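PDB 4XJW: sialidase B from Streptococcus pneumoniae serotype 4, which cleaves terminal sialic acid residues from oligosaccharides, glycoproteins and glycolipids by hydrolysing alpha-2,3, alpha-2,6 and alpha-2,8 glycosidic linkages. Local coordinates for residues A[229-234]-A[276-281]; A[266-271]-A[384-389]; A[556-561]-A[616-621]; A[560-565]-A[622-627]. The protein carries 1 engineered substitution. All blocks are in the same frame, centred on the assembly; numbering follows the deposited sequence.

Contact 1: A[229-234]-A[276-281]; sequences GTHDSK and LKNSQI
H231 meets the turn at 276-279 with the edge of its imidazole. The K277 carbonyl oxygen lies in the plane of the ring, 3.0 Å from H231 NE2. The hydrogen bond is weak, bent to an N-H...O angle of 129°. H231 CD2 also lies 3.1 Å from S279 O. The edge of the ring thus meets two carbonyl oxygens of a type I beta turn from L276 to S279. The turn is closed by S279, whose N and OG both donate to L276 O. K277 O has a second donor in H642, and S279 O takes one from W270.

D232 comes next, the probable proton acceptor of the sialidase active site. Its CB points away from 276-281, and its carboxylate pairs with R226, close to R207. D232 O receives a weak hydrogen bond from Q280 NE2 at 3.2 Å. Both segments are loops between strands of the catalytic beta-propeller domain. Past D232, S233 O is joined to Q280 NE2 through a water.

K234 follows a cis peptide bond. Its carbonyl oxygen is 2.8 Å from Q280 NE2, again a weak bond. The Q280 chain is extended, with CG anti to the backbone N (chi1 -176°), and crosses the K234 side chain at about a right angle. K234 CG packs on Q280 CD at 3.7 Å.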
loop_
_atom_site.group_PDB
_atom_site.type_symbol
_atom_site.label_atom_id
_atom_site.label_comp_id
_atom_site.label_asym_id
_atom_site.label_seq_id
_atom_site.Cartn_x
_atom_site.Cartn_y
_atom_site.Cartn_z
ATOM N N GLY A 229 8.855 7.671 -0.111
ATOM C CA GLY A 229 7.538 7.902 0.453
ATOM C C GLY A 229 6.512 7.048 -0.279
ATOM O O GLY A 229 6.873 6.105 -0.985
ATOM N N THR A 230 5.236 7.390 -0.141
ATOM C CA THR A 230 4.156 6.611 -0.754
ATOM C C THR A 230 3.787 7.046 -2.172
ATOM O O THR A 230 2.896 6.453 -2.781
ATOM C CB THR A 230 2.905 6.596 0.129
ATOM O OG1 THR A 230 2.567 7.942 0.496
ATOM C CG2 THR A 230 3.136 5.766 1.382
ATOM N N HIS A 231 4.474 8.068 -2.699
ATOM C CA HIS A 231 4.146 8.623 -4.019
ATOM C C HIS A 231 4.134 7.586 -5.149
ATOM O O HIS A 231 4.986 6.685 -5.198
ATOM C CB HIS A 231 5.148 9.704 -4.428
ATOM C CG HIS A 231 5.185 10.894 -3.527
ATOM N ND1 HIS A 231 4.055 11.575 -3.127
ATOM C CD2 HIS A 231 6.235 11.550 -2.971
ATOM C CE1 HIS A 231 4.402 12.591 -2.355
ATOM N NE2 HIS A 231 5.722 12.597 -2.250
ATOM N N ASP A 232 3.186 7.732 -6.074
ATOM C CA ASP A 232 3.245 6.985 -7.322
ATOM C C ASP A 232 4.487 7.423 -8.103
ATOM O O ASP A 232 5.080 8.468 -7.807
ATOM C CB ASP A 232 2.041 7.277 -8.229
ATOM C CG ASP A 232 0.706 6.849 -7.644
ATOM O OD1 ASP A 232 0.662 6.217 -6.578
ATOM O OD2 ASP A 232 -0.325 7.187 -8.279
ATOM N N SER A 233 4.847 6.662 -9.128
ATOM C CA SER A 233 5.882 7.072 -10.080
ATOM C C SER A 233 5.591 8.487 -10.609
ATOM O O SER A 233 4.421 8.832 -10.757
ATOM C CB SER A 233 5.929 6.088 -11.245
ATOM O OG SER A 233 6.205 4.777 -10.782
ATOM N N LYS A 234 6.608 9.314 -10.898
ATOM C CA LYS A 234 8.029 8.979 -10.822
ATOM C C LYS A 234 8.479 8.781 -9.371
ATOM O O LYS A 234 8.088 9.530 -8.475
ATOM C CB LYS A 234 8.851 10.107 -11.473
ATOM C CG LYS A 234 8.651 11.472 -10.812
ATOM C CD LYS A 234 9.332 12.614 -11.563
ATOM C CE LYS A 234 9.068 13.934 -10.844
ATOM N NZ LYS A 234 9.974 15.043 -11.259
ATOM N N LEU A 276 7.714 19.976 2.636
ATOM C CA LEU A 276 8.507 18.926 1.996
ATOM C C LEU A 276 7.774 17.654 1.551
ATOM O O LEU A 276 8.342 16.875 0.803
ATOM C CB LEU A 276 9.652 18.517 2.931
ATOM C CG LEU A 276 10.726 19.566 3.199
ATOM C CD1 LEU A 276 11.698 19.042 4.233
ATOM C CD2 LEU A 276 11.446 19.922 1.911
ATOM N N LYS A 277 6.553 17.423 2.022
ATOM C CA LYS A 277 5.899 16.121 1.770
ATOM C C LYS A 277 5.716 15.755 0.287
ATOM O O LYS A 277 5.625 14.580 -0.040
ATOM C CB LYS A 277 4.573 15.969 2.534
ATOM C CG LYS A 277 3.420 16.794 1.994
ATOM C CD LYS A 277 2.253 16.834 2.982
ATOM C CE LYS A 277 1.109 17.687 2.422
ATOM N NZ LYS A 277 -0.003 17.885 3.389
ATOM N N ASN A 278 5.677 16.731 -0.618
ATOM C CA ASN A 278 5.625 16.415 -2.049
ATOM C C ASN A 278 6.973 16.145 -2.709
ATOM O O ASN A 278 7.036 15.899 -3.931
ATOM C CB ASN A 278 4.872 17.493 -2.834
ATOM C CG ASN A 278 3.391 17.459 -2.581
ATOM O OD1 ASN A 278 2.841 16.431 -2.181
ATOM N ND2 ASN A 278 2.727 18.588 -2.813
ATOM N N SER A 279 8.039 16.167 -1.912
ATOM C CA SER A 279 9.346 15.750 -2.400
ATOM C C SER A 279 9.213 14.377 -3.034
ATOM O O SER A 279 8.561 13.476 -2.475
ATOM C CB SER A 279 10.382 15.694 -1.280
ATOM O OG SER A 279 10.601 16.990 -0.738
ATOM N N GLN A 280 9.821 14.220 -4.199
ATOM C CA GLN A 280 9.612 13.028 -5.000
ATOM C C GLN A 280 10.898 12.661 -5.720
ATOM O O GLN A 280 11.500 13.508 -6.368
ATOM C CB GLN A 280 8.498 13.321 -6.004
ATOM C CG GLN A 280 8.080 12.163 -6.861
ATOM C CD GLN A 280 6.856 12.487 -7.699
ATOM O OE1 GLN A 280 6.616 13.647 -8.039
ATOM N NE2 GLN A 280 6.060 11.464 -8.015
ATOM N N ILE A 281 11.333 11.408 -5.591
ATOM C CA ILE A 281 12.531 10.943 -6.270
ATOM C C ILE A 281 12.288 11.067 -7.768
ATOM O O ILE A 281 11.338 10.499 -8.300
ATOM C CB ILE A 281 12.870 9.483 -5.925
ATOM C CG1 ILE A 281 13.096 9.315 -4.420
ATOM C CG2 ILE A 281 14.106 9.033 -6.729
ATOM C CD1 ILE A 281 13.497 7.888 -3.984
HETATM O O HOH W 1 3.609 11.440 -9.860
#

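Contact 2: A[266-271]-A[384-389]; sequences QLVYWP and YSVDFD
Q266 pairs with the backbone of V386 through both ends of its amide. V386 N donates to Q266 OE1 at 2.7 Å, nearly straight at 168° and on a lone pair in the carbonyl plane. Q266 NE2 donates back to V386 O at 2.8 Å. The side chain is extended, with CD anti to CA (chi2 173°).

The edge of F388 points at the face of the W270 six-membered ring, centroids 4.9 Å apart and planes at 85°. P271 CD adds a CH-pi contact over the F388 face, 3.8 Å from the ring centroid. W270 NE1 is bonded outside the pair, to S279 O.

Among the apolar contacts, V386 CG2 lies at the edge of the W270 ring and 4.2 Å from V268 CG2.

The loop between strands 255-256 and 286-294 of the propeller domain thus meets the end of strand 377-387, in the inserted antiparallel sheet. The Q266 amide pairs with it much as a strand backbone would, while the ring contacts to F388 are apolar.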
loop_
_atom_site.group_PDB
_atom_site.type_symbol
_atom_site.label_atom_id
_atom_site.label_comp_id
_atom_site.label_asym_id
_atom_site.label_seq_id
_atom_site.Cartn_x
_atom_site.Cartn_y
_atom_site.Cartn_z
ATOM N N GLN A 266 16.990 2.244 -0.190
ATOM C CA GLN A 266 17.188 2.943 1.075
ATOM C C GLN A 266 15.916 2.990 1.893
ATOM O O GLN A 266 14.848 3.318 1.367
ATOM C CB GLN A 266 17.598 4.392 0.823
ATOM C CG GLN A 266 19.035 4.615 0.454
ATOM C CD GLN A 266 19.273 6.055 0.063
ATOM O OE1 GLN A 266 19.176 6.406 -1.106
ATOM N NE2 GLN A 266 19.570 6.900 1.045
ATOM N N LEU A 267 16.053 2.701 3.181
ATOM C CA LEU A 267 14.975 2.847 4.145
ATOM C C LEU A 267 15.015 4.302 4.617
ATOM O O LEU A 267 15.836 4.669 5.458
ATOM C CB LEU A 267 15.195 1.862 5.305
ATOM C CG LEU A 267 14.043 1.475 6.230
ATOM C CD1 LEU A 267 12.985 0.713 5.475
ATOM C CD2 LEU A 267 14.554 0.633 7.406
ATOM N N VAL A 268 14.146 5.138 4.053
ATOM C CA VAL A 268 14.182 6.575 4.318
ATOM C C VAL A 268 12.906 7.009 5.014
ATOM O O VAL A 268 11.804 6.586 4.645
ATOM C CB VAL A 268 14.321 7.390 3.011
ATOM C CG1 VAL A 268 14.527 8.868 3.317
ATOM C CG2 VAL A 268 15.472 6.855 2.175
ATOM N N TYR A 269 13.052 7.835 6.041
ATOM C CA TYR A 269 11.911 8.522 6.616
ATOM C C TYR A 269 11.556 9.689 5.701
ATOM O O TYR A 269 12.281 10.678 5.642
ATOM C CB TYR A 269 12.242 9.055 8.013
ATOM C CG TYR A 269 11.159 9.963 8.525
ATOM C CD1 TYR A 269 9.996 9.443 9.084
ATOM C CD2 TYR A 269 11.276 11.350 8.411
ATOM C CE1 TYR A 269 8.982 10.282 9.527
ATOM C CE2 TYR A 269 10.276 12.191 8.857
ATOM C CZ TYR A 269 9.131 11.651 9.417
ATOM O OH TYR A 269 8.139 12.498 9.859
ATOM N N TRP A 270 10.449 9.572 4.981
ATOM C CA TRP A 270 10.036 10.630 4.070
ATOM C C TRP A 270 9.298 11.704 4.854
ATOM O O TRP A 270 8.425 11.397 5.663
ATOM C CB TRP A 270 9.143 10.067 2.962
ATOM C CG TRP A 270 9.450 10.674 1.628
ATOM C CD1 TRP A 270 8.693 11.587 0.934
ATOM C CD2 TRP A 270 10.637 10.471 0.864
ATOM N NE1 TRP A 270 9.327 11.927 -0.232
ATOM C CE2 TRP A 270 10.520 11.256 -0.302
ATOM C CE3 TRP A 270 11.776 9.675 1.035
ATOM C CZ2 TRP A 270 11.518 11.272 -1.292
ATOM C CZ3 TRP A 270 12.748 9.690 0.064
ATOM C CH2 TRP A 270 12.621 10.486 -1.083
ATOM N N PRO A 271 9.646 12.976 4.616
ATOM C CA PRO A 271 9.046 14.074 5.385
ATOM C C PRO A 271 7.529 14.193 5.198
ATOM O O PRO A 271 7.012 14.016 4.080
ATOM C CB PRO A 271 9.782 15.319 4.857
ATOM C CG PRO A 271 10.297 14.922 3.501
ATOM C CD PRO A 271 10.615 13.448 3.611
ATOM N N TYR A 384 22.752 6.104 -7.713
ATOM C CA TYR A 384 22.361 7.264 -6.918
ATOM C C TYR A 384 21.835 6.850 -5.552
ATOM O O TYR A 384 21.292 5.755 -5.392
ATOM C CB TYR A 384 21.246 8.042 -7.609
ATOM C CG TYR A 384 21.633 8.737 -8.895
ATOM C CD1 TYR A 384 21.578 8.067 -10.111
ATOM C CD2 TYR A 384 22.012 10.076 -8.897
ATOM C CE1 TYR A 384 21.910 8.706 -11.297
ATOM C CE2 TYR A 384 22.344 10.718 -10.074
ATOM C CZ TYR A 384 22.290 10.032 -11.269
ATOM O OH TYR A 384 22.621 10.672 -12.446
ATOM N N SER A 385 21.978 7.751 -4.586
ATOM C CA SER A 385 21.339 7.629 -3.282
ATOM C C SER A 385 20.596 8.935 -3.023
ATOM O O SER A 385 20.889 9.948 -3.653
ATOM C CB SER A 385 22.379 7.408 -2.192
ATOM O OG SER A 385 22.879 6.081 -2.197
ATOM N N VAL A 386 19.642 8.922 -2.097
ATOM C CA VAL A 386 18.903 10.135 -1.759
ATOM C C VAL A 386 19.074 10.528 -0.294
ATOM O O VAL A 386 19.287 9.680 0.561
ATOM C CB VAL A 386 17.403 10.017 -2.107
ATOM C CG1 VAL A 386 17.229 9.624 -3.549
ATOM C CG2 VAL A 386 16.705 9.029 -1.186
ATOM N N ASP A 387 18.976 11.820 -0.005
ATOM C CA ASP A 387 19.022 12.282 1.382
ATOM C C ASP A 387 18.346 13.643 1.523
ATOM O O ASP A 387 18.118 14.349 0.534
ATOM C CB ASP A 387 20.465 12.375 1.886
ATOM C CG ASP A 387 21.209 13.562 1.304
ATOM O OD1 ASP A 387 21.113 14.668 1.882
ATOM O OD2 ASP A 387 21.882 13.390 0.266
ATOM N N PHE A 388 18.033 13.998 2.764
ATOM C CA PHE A 388 17.441 15.290 3.086
ATOM C C PHE A 388 18.370 16.059 4.020
ATOM O O PHE A 388 17.929 16.959 4.730
ATOM C CB PHE A 388 16.086 15.104 3.773
ATOM C CG PHE A 388 14.981 14.675 2.845
ATOM C CD1 PHE A 388 14.218 15.615 2.175
ATOM C CD2 PHE A 388 14.707 13.328 2.648
ATOM C CE1 PHE A 388 13.190 15.227 1.322
ATOM C CE2 PHE A 388 13.688 12.933 1.802
ATOM C CZ PHE A 388 12.932 13.880 1.130
ATOM N N ASP A 389 19.652 15.696 4.023
ATOM C CA ASP A 389 20.620 16.317 4.935
ATOM C C ASP A 389 20.758 17.835 4.762
ATOM O O ASP A 389 21.120 18.540 5.708
ATOM C CB ASP A 389 21.990 15.652 4.803
ATOM C CG ASP A 389 21.976 14.194 5.220
ATOM O OD1 ASP A 389 20.928 13.730 5.719
ATOM O OD2 ASP A 389 23.016 13.519 5.057
#

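Contact 3: A[556-561]-A[616-621]; sequences SAIKYS and SAITEL. With OPX ((1s,3R,4S)-1-[(cyclohexylamino)methyl]-3,4-dihydroxycyclopentanesulfonic acid), chain B.
S556 and S616 share a hydrogen bond between their OG atoms, 3.0 Å apart. S616 OG also bonds S573.

At the other end, the E620 carboxylate bridges to S561. S561 N donates to E620 OE1 at 2.8 Å and S561 OG to E620 OE2 at 2.6 Å. Both meet the syn side, slightly out of the carboxylate plane. A water links E620 OE1 to K559 O. The extended E620 chain, CG anti to the backbone N (chi1 -178°), crosses the Y560 side chain at about a right angle, with CD 3.5 Å from Y560 CE1.

In the middle, I558 CG1 and I618 CD1 form an apolar pair at 3.9 Å. I558 CG2 makes van der Waals contact with the backbone, 3.4 Å from I618 O.

The ligand OPX sits beside the strand ends. Its OAD makes a weak hydrogen bond to T619 OG1 at 2.9 Å. T619 OG1 is also bonded to T213.

Strands 556-559 and 616-620 run nearly parallel, 9° apart, as the first strands of two successive sheets: the packing of adjoining blades in a sialidase beta-propeller.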
loop_
_atom_site.group_PDB
_atom_site.type_symbol
_atom_site.label_atom_id
_atom_site.label_comp_id
_atom_site.label_asym_id
_atom_site.label_seq_id
_atom_site.Cartn_x
_atom_site.Cartn_y
_atom_site.Cartn_z
ATOM N N SER A 556 -11.487 -4.972 -5.449
ATOM C CA SER A 556 -11.055 -6.341 -5.714
ATOM C C SER A 556 -12.271 -7.249 -5.626
ATOM O O SER A 556 -13.276 -6.888 -5.001
ATOM C CB SER A 556 -9.933 -6.763 -4.775
ATOM O OG SER A 556 -10.235 -6.530 -3.409
ATOM N N ALA A 557 -12.203 -8.401 -6.286
ATOM C CA ALA A 557 -13.401 -9.212 -6.497
ATOM C C ALA A 557 -13.035 -10.658 -6.679
ATOM O O ALA A 557 -12.093 -10.966 -7.402
ATOM C CB ALA A 557 -14.146 -8.717 -7.718
ATOM N N ILE A 558 -13.793 -11.544 -6.040
ATOM C CA ILE A 558 -13.596 -12.982 -6.255
ATOM C C ILE A 558 -14.918 -13.729 -6.385
ATOM O O ILE A 558 -15.961 -13.271 -5.918
ATOM C CB ILE A 558 -12.778 -13.642 -5.124
ATOM C CG1 ILE A 558 -13.483 -13.474 -3.771
ATOM C CG2 ILE A 558 -11.368 -13.078 -5.067
ATOM C CD1 ILE A 558 -12.917 -14.362 -2.647
ATOM N N LYS A 559 -14.855 -14.892 -7.029
ATOM C CA LYS A 559 -15.961 -15.839 -7.064
ATOM C C LYS A 559 -15.657 -16.879 -5.992
ATOM O O LYS A 559 -14.629 -17.551 -6.051
ATOM C CB LYS A 559 -16.031 -16.500 -8.442
ATOM C CG LYS A 559 -17.006 -17.666 -8.550
ATOM C CD LYS A 559 -18.428 -17.183 -8.684
ATOM C CE LYS A 559 -19.433 -18.343 -8.646
ATOM N NZ LYS A 559 -19.208 -19.367 -9.709
ATOM N N TYR A 560 -16.523 -16.966 -4.991
ATOM C CA TYR A 560 -16.339 -17.892 -3.874
ATOM C C TYR A 560 -16.639 -19.317 -4.341
ATOM O O TYR A 560 -17.534 -19.521 -5.157
ATOM C CB TYR A 560 -17.255 -17.479 -2.717
ATOM C CG TYR A 560 -16.937 -18.156 -1.405
ATOM C CD1 TYR A 560 -15.668 -18.064 -0.846
ATOM C CD2 TYR A 560 -17.906 -18.877 -0.721
ATOM C CE1 TYR A 560 -15.368 -18.689 0.354
ATOM C CE2 TYR A 560 -17.620 -19.500 0.483
ATOM C CZ TYR A 560 -16.349 -19.406 1.017
ATOM O OH TYR A 560 -16.050 -20.023 2.219
ATOM N N SER A 561 -15.883 -20.297 -3.848
ATOM C CA SER A 561 -16.021 -21.682 -4.320
ATOM C C SER A 561 -17.248 -22.420 -3.772
ATOM O O SER A 561 -17.673 -23.429 -4.350
ATOM C CB SER A 561 -14.759 -22.496 -3.998
ATOM O OG SER A 561 -14.699 -22.852 -2.626
ATOM N N SER A 616 -7.095 -2.742 -2.104
ATOM C CA SER A 616 -7.255 -3.994 -1.398
ATOM C C SER A 616 -7.078 -5.204 -2.287
ATOM O O SER A 616 -7.206 -5.154 -3.512
ATOM C CB SER A 616 -8.622 -4.033 -0.720
ATOM O OG SER A 616 -9.652 -4.150 -1.695
ATOM N N ALA A 617 -6.774 -6.316 -1.621
ATOM C CA ALA A 617 -6.632 -7.608 -2.261
ATOM C C ALA A 617 -7.435 -8.626 -1.464
ATOM O O ALA A 617 -7.351 -8.670 -0.223
ATOM C CB ALA A 617 -5.155 -7.991 -2.314
ATOM N N ILE A 618 -8.223 -9.441 -2.166
ATOM C CA ILE A 618 -8.921 -10.539 -1.506
ATOM C C ILE A 618 -8.710 -11.873 -2.206
ATOM O O ILE A 618 -8.618 -11.951 -3.432
ATOM C CB ILE A 618 -10.432 -10.261 -1.327
ATOM C CG1 ILE A 618 -11.118 -9.983 -2.670
ATOM C CG2 ILE A 618 -10.658 -9.114 -0.323
ATOM C CD1 ILE A 618 -12.639 -9.908 -2.530
ATOM N N THR A 619 -8.621 -12.933 -1.420
ATOM C CA THR A 619 -8.569 -14.257 -2.018
ATOM C C THR A 619 -9.175 -15.283 -1.091
ATOM O O THR A 619 -9.117 -15.141 0.130
ATOM C CB THR A 619 -7.138 -14.633 -2.478
ATOM O OG1 THR A 619 -7.220 -15.654 -3.475
ATOM C CG2 THR A 619 -6.251 -15.114 -1.302
ATOM N N GLU A 620 -9.782 -16.307 -1.684
ATOM C CA GLU A 620 -10.238 -17.450 -0.913
ATOM C C GLU A 620 -9.038 -18.316 -0.612
ATOM O O GLU A 620 -8.335 -18.770 -1.518
ATOM C CB GLU A 620 -11.296 -18.244 -1.683
ATOM C CG GLU A 620 -11.846 -19.424 -0.890
ATOM C CD GLU A 620 -12.941 -20.168 -1.620
ATOM O OE1 GLU A 620 -13.313 -19.760 -2.740
ATOM O OE2 GLU A 620 -13.417 -21.191 -1.070
ATOM N N LEU A 621 -8.790 -18.508 0.677
ATOM C CA LEU A 621 -7.728 -19.394 1.132
ATOM C C LEU A 621 -8.175 -20.833 0.887
ATOM O O LEU A 621 -9.383 -21.109 0.755
ATOM C CB LEU A 621 -7.420 -19.129 2.608
ATOM C CG LEU A 621 -7.154 -17.639 2.868
ATOM C CD1 LEU A 621 -7.127 -17.321 4.344
ATOM C CD2 LEU A 621 -5.862 -17.190 2.200
HETATM C CAF OPX B . -10.355 -22.825 -2.797
HETATM C CAG OPX B . -10.315 -23.652 -4.048
HETATM C CAH OPX B . -9.283 -21.783 -2.827
HETATM C CAI OPX B . -10.438 -22.785 -5.266
HETATM C CAJ OPX B . -9.372 -20.909 -4.045
HETATM C CAK OPX B . -8.431 -20.070 -6.788
HETATM C CAL OPX B . -9.503 -17.835 -7.420
HETATM C CAM OPX B . -7.209 -18.212 -8.004
HETATM C CAO OPX B . -8.803 -16.544 -7.641
HETATM C CAP OPX B . -7.390 -16.838 -7.377
HETATM C CAQ OPX B . -9.368 -21.739 -5.306
HETATM C CAR OPX B . -8.547 -18.915 -7.829
HETATM N NAN OPX B . -9.609 -20.900 -6.492
HETATM O OAA OPX B . -10.382 -20.285 -9.172
HETATM O OAB OPX B . -9.263 -18.478 -10.349
HETATM O OAC OPX B . -9.296 -15.546 -6.817
HETATM O OAD OPX B . -7.104 -16.922 -6.041
HETATM O OAE OPX B . -8.068 -20.510 -9.897
HETATM S SAS OPX B . -9.095 -19.589 -9.398
HETATM O O HOH W 2 -12.368 -18.434 -4.845
#

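Contact 4: A[560-565]-A[622-627]; sequences YSQLID and PNHHIG
The contact lies beside the OPX pocket, where the loop after strand 556-559 meets the turn between strands 616-620 and 626-631. P622 in this turn also belongs to the pocket. Y560 OH donates to H624 O at 2.7 Å. The bond falls on a lone pair in the carbonyl plane, and the oxygen sits at the edge of the tyrosine ring. Beside this bond, I626 CD1 packs 3.7 Å from Y560 CE1. I654 of helix 654-657 also touches both Y560 and I626.

The H624 side chain crosses that of Q562 at about a right angle. Q562 CG lies over one face of the imidazole, 4.2 Å from the ring centroid, in a CH-pi contact. The opposite face has P622 O above its centre. The Q562 chain bends at chi2 (-64°), which brings CD over the H624 ring. Its NE2 donates to S561 OG at 2.9 Å in a nearly straight bond, which holds the amide over the rim of that face, with NE2 3.4 Å from H624 CE1. H624 ND1 is hydrogen-bonded to E620.

Within the turn, N623 OD1 accepts from H625 N at 3.0 Å, with the donor above the carbonyl plane. This is an Asx turn, set in the hairpin that joins two antiparallel strands of one blade.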
loop_
_atom_site.group_PDB
_atom_site.type_symbol
_atom_site.label_atom_id
_atom_site.label_comp_id
_atom_site.label_asym_id
_atom_site.label_seq_id
_atom_site.Cartn_x
_atom_site.Cartn_y
_atom_site.Cartn_z
ATOM N N TYR A 560 -16.523 -16.966 -4.991
ATOM C CA TYR A 560 -16.339 -17.892 -3.874
ATOM C C TYR A 560 -16.639 -19.317 -4.341
ATOM O O TYR A 560 -17.534 -19.521 -5.157
ATOM C CB TYR A 560 -17.255 -17.479 -2.717
ATOM C CG TYR A 560 -16.937 -18.156 -1.405
ATOM C CD1 TYR A 560 -15.668 -18.064 -0.846
ATOM C CD2 TYR A 560 -17.906 -18.877 -0.721
ATOM C CE1 TYR A 560 -15.368 -18.689 0.354
ATOM C CE2 TYR A 560 -17.620 -19.500 0.483
ATOM C CZ TYR A 560 -16.349 -19.406 1.017
ATOM O OH TYR A 560 -16.050 -20.023 2.219
ATOM N N SER A 561 -15.883 -20.297 -3.848
ATOM C CA SER A 561 -16.021 -21.682 -4.320
ATOM C C SER A 561 -17.248 -22.420 -3.772
ATOM O O SER A 561 -17.673 -23.429 -4.350
ATOM C CB SER A 561 -14.759 -22.496 -3.998
ATOM O OG SER A 561 -14.699 -22.852 -2.626
ATOM N N GLN A 562 -17.802 -21.931 -2.665
ATOM C CA GLN A 562 -18.886 -22.617 -1.967
ATOM C C GLN A 562 -20.174 -21.826 -2.108
ATOM O O GLN A 562 -20.143 -20.600 -2.270
ATOM C CB GLN A 562 -18.549 -22.791 -0.483
ATOM C CG GLN A 562 -17.194 -23.460 -0.220
ATOM C CD GLN A 562 -17.133 -24.883 -0.729
ATOM O OE1 GLN A 562 -17.917 -25.734 -0.313
ATOM N NE2 GLN A 562 -16.201 -25.149 -1.640
ATOM N N LEU A 563 -21.307 -22.523 -2.063
ATOM C CA LEU A 563 -22.608 -21.855 -2.083
ATOM C C LEU A 563 -22.815 -21.120 -0.777
ATOM O O LEU A 563 -22.357 -21.559 0.276
ATOM C CB LEU A 563 -23.748 -22.865 -2.260
ATOM C CG LEU A 563 -23.753 -23.752 -3.502
ATOM C CD1 LEU A 563 -25.021 -24.609 -3.538
ATOM C CD2 LEU A 563 -23.609 -22.940 -4.777
ATOM N N ILE A 564 -23.509 -19.989 -0.858
ATOM C CA ILE A 564 -23.949 -19.251 0.314
ATOM C C ILE A 564 -25.456 -19.067 0.138
ATOM O O ILE A 564 -25.907 -18.625 -0.919
ATOM C CB ILE A 564 -23.237 -17.872 0.423
ATOM C CG1 ILE A 564 -21.726 -18.056 0.602
ATOM C CG2 ILE A 564 -23.810 -17.061 1.586
ATOM C CD1 ILE A 564 -20.931 -16.732 0.636
ATOM N N ASP A 565 -26.227 -19.456 1.153
ATOM C CA ASP A 565 -27.688 -19.455 1.065
ATOM C C ASP A 565 -28.174 -20.245 -0.154
ATOM O O ASP A 565 -29.162 -19.883 -0.789
ATOM C CB ASP A 565 -28.238 -18.023 1.027
ATOM C CG ASP A 565 -27.996 -17.270 2.317
ATOM O OD1 ASP A 565 -27.797 -17.923 3.363
ATOM O OD2 ASP A 565 -28.019 -16.017 2.284
ATOM N N PRO A 622 -7.212 -21.758 0.785
ATOM C CA PRO A 622 -7.587 -23.147 0.500
ATOM C C PRO A 622 -8.521 -23.759 1.539
ATOM O O PRO A 622 -9.224 -24.716 1.209
ATOM C CB PRO A 622 -6.244 -23.880 0.510
ATOM C CG PRO A 622 -5.248 -22.837 0.134
ATOM C CD PRO A 622 -5.748 -21.570 0.783
ATOM N N ASN A 623 -8.539 -23.226 2.753
ATOM C CA ASN A 623 -9.448 -23.716 3.785
ATOM C C ASN A 623 -10.823 -23.048 3.764
ATOM O O ASN A 623 -11.615 -23.218 4.689
ATOM C CB ASN A 623 -8.809 -23.572 5.162
ATOM C CG ASN A 623 -8.533 -22.130 5.528
ATOM O OD1 ASN A 623 -8.873 -21.217 4.771
ATOM N ND2 ASN A 623 -7.915 -21.914 6.688
ATOM N N HIS A 624 -11.065 -22.261 2.714
ATOM C CA HIS A 624 -12.328 -21.547 2.481
ATOM C C HIS A 624 -12.547 -20.332 3.371
ATOM O O HIS A 624 -13.625 -19.739 3.349
ATOM C CB HIS A 624 -13.538 -22.493 2.526
ATOM C CG HIS A 624 -13.398 -23.676 1.621
ATOM N ND1 HIS A 624 -13.186 -23.549 0.263
ATOM C CD2 HIS A 624 -13.428 -25.004 1.874
ATOM C CE1 HIS A 624 -13.088 -24.749 -0.278
ATOM N NE2 HIS A 624 -13.243 -25.652 0.674
ATOM N N HIS A 625 -11.539 -19.967 4.156
ATOM C CA HIS A 625 -11.522 -18.624 4.740
ATOM C C HIS A 625 -11.240 -17.614 3.644
ATOM O O HIS A 625 -10.899 -17.985 2.510
ATOM C CB HIS A 625 -10.441 -18.490 5.806
ATOM C CG HIS A 625 -10.692 -19.308 7.028
ATOM N ND1 HIS A 625 -10.386 -18.853 8.295
ATOM C CD2 HIS A 625 -11.174 -20.562 7.182
ATOM C CE1 HIS A 625 -10.688 -19.788 9.177
ATOM N NE2 HIS A 625 -11.183 -20.831 8.530
ATOM N N ILE A 626 -11.384 -16.336 3.992
ATOM C CA ILE A 626 -11.074 -15.239 3.091
ATOM C C ILE A 626 -9.898 -14.465 3.665
ATOM O O ILE A 626 -9.918 -14.075 4.833
ATOM C CB ILE A 626 -12.264 -14.284 2.969
ATOM C CG1 ILE A 626 -13.525 -15.016 2.497
ATOM C CG2 ILE A 626 -11.914 -13.138 2.026
ATOM C CD1 ILE A 626 -13.423 -15.667 1.129
ATOM N N GLY A 627 -8.855 -14.283 2.865
ATOM C CA GLY A 627 -7.754 -13.417 3.249
ATOM C C GLY A 627 -7.896 -12.058 2.585
ATOM O O GLY A 627 -8.252 -11.976 1.404
#

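Contact 3 is buried, while contacts 1, 2 and 4 are partly buried. Contacts 1 and 2 are neighbours, with centres about 11 Å apart, and touch mainly through the W270 side chain. Contacts 3 and 4 share Y560 and S561 and reach the same sheet through strands 616-620 and 626-631. The two pairs lie on opposite sides of the chain's centre. Contact 1 is loop on loop and relies on backbone carbonyls. Contact 2 joins a loop to a strand of the inserted sheet through an amide and rings. Contact 3 sets strand beside strand through serines, isoleucines and a carboxylate. Contact 4 joins loop and turn further out, with mixed polar and ring contacts.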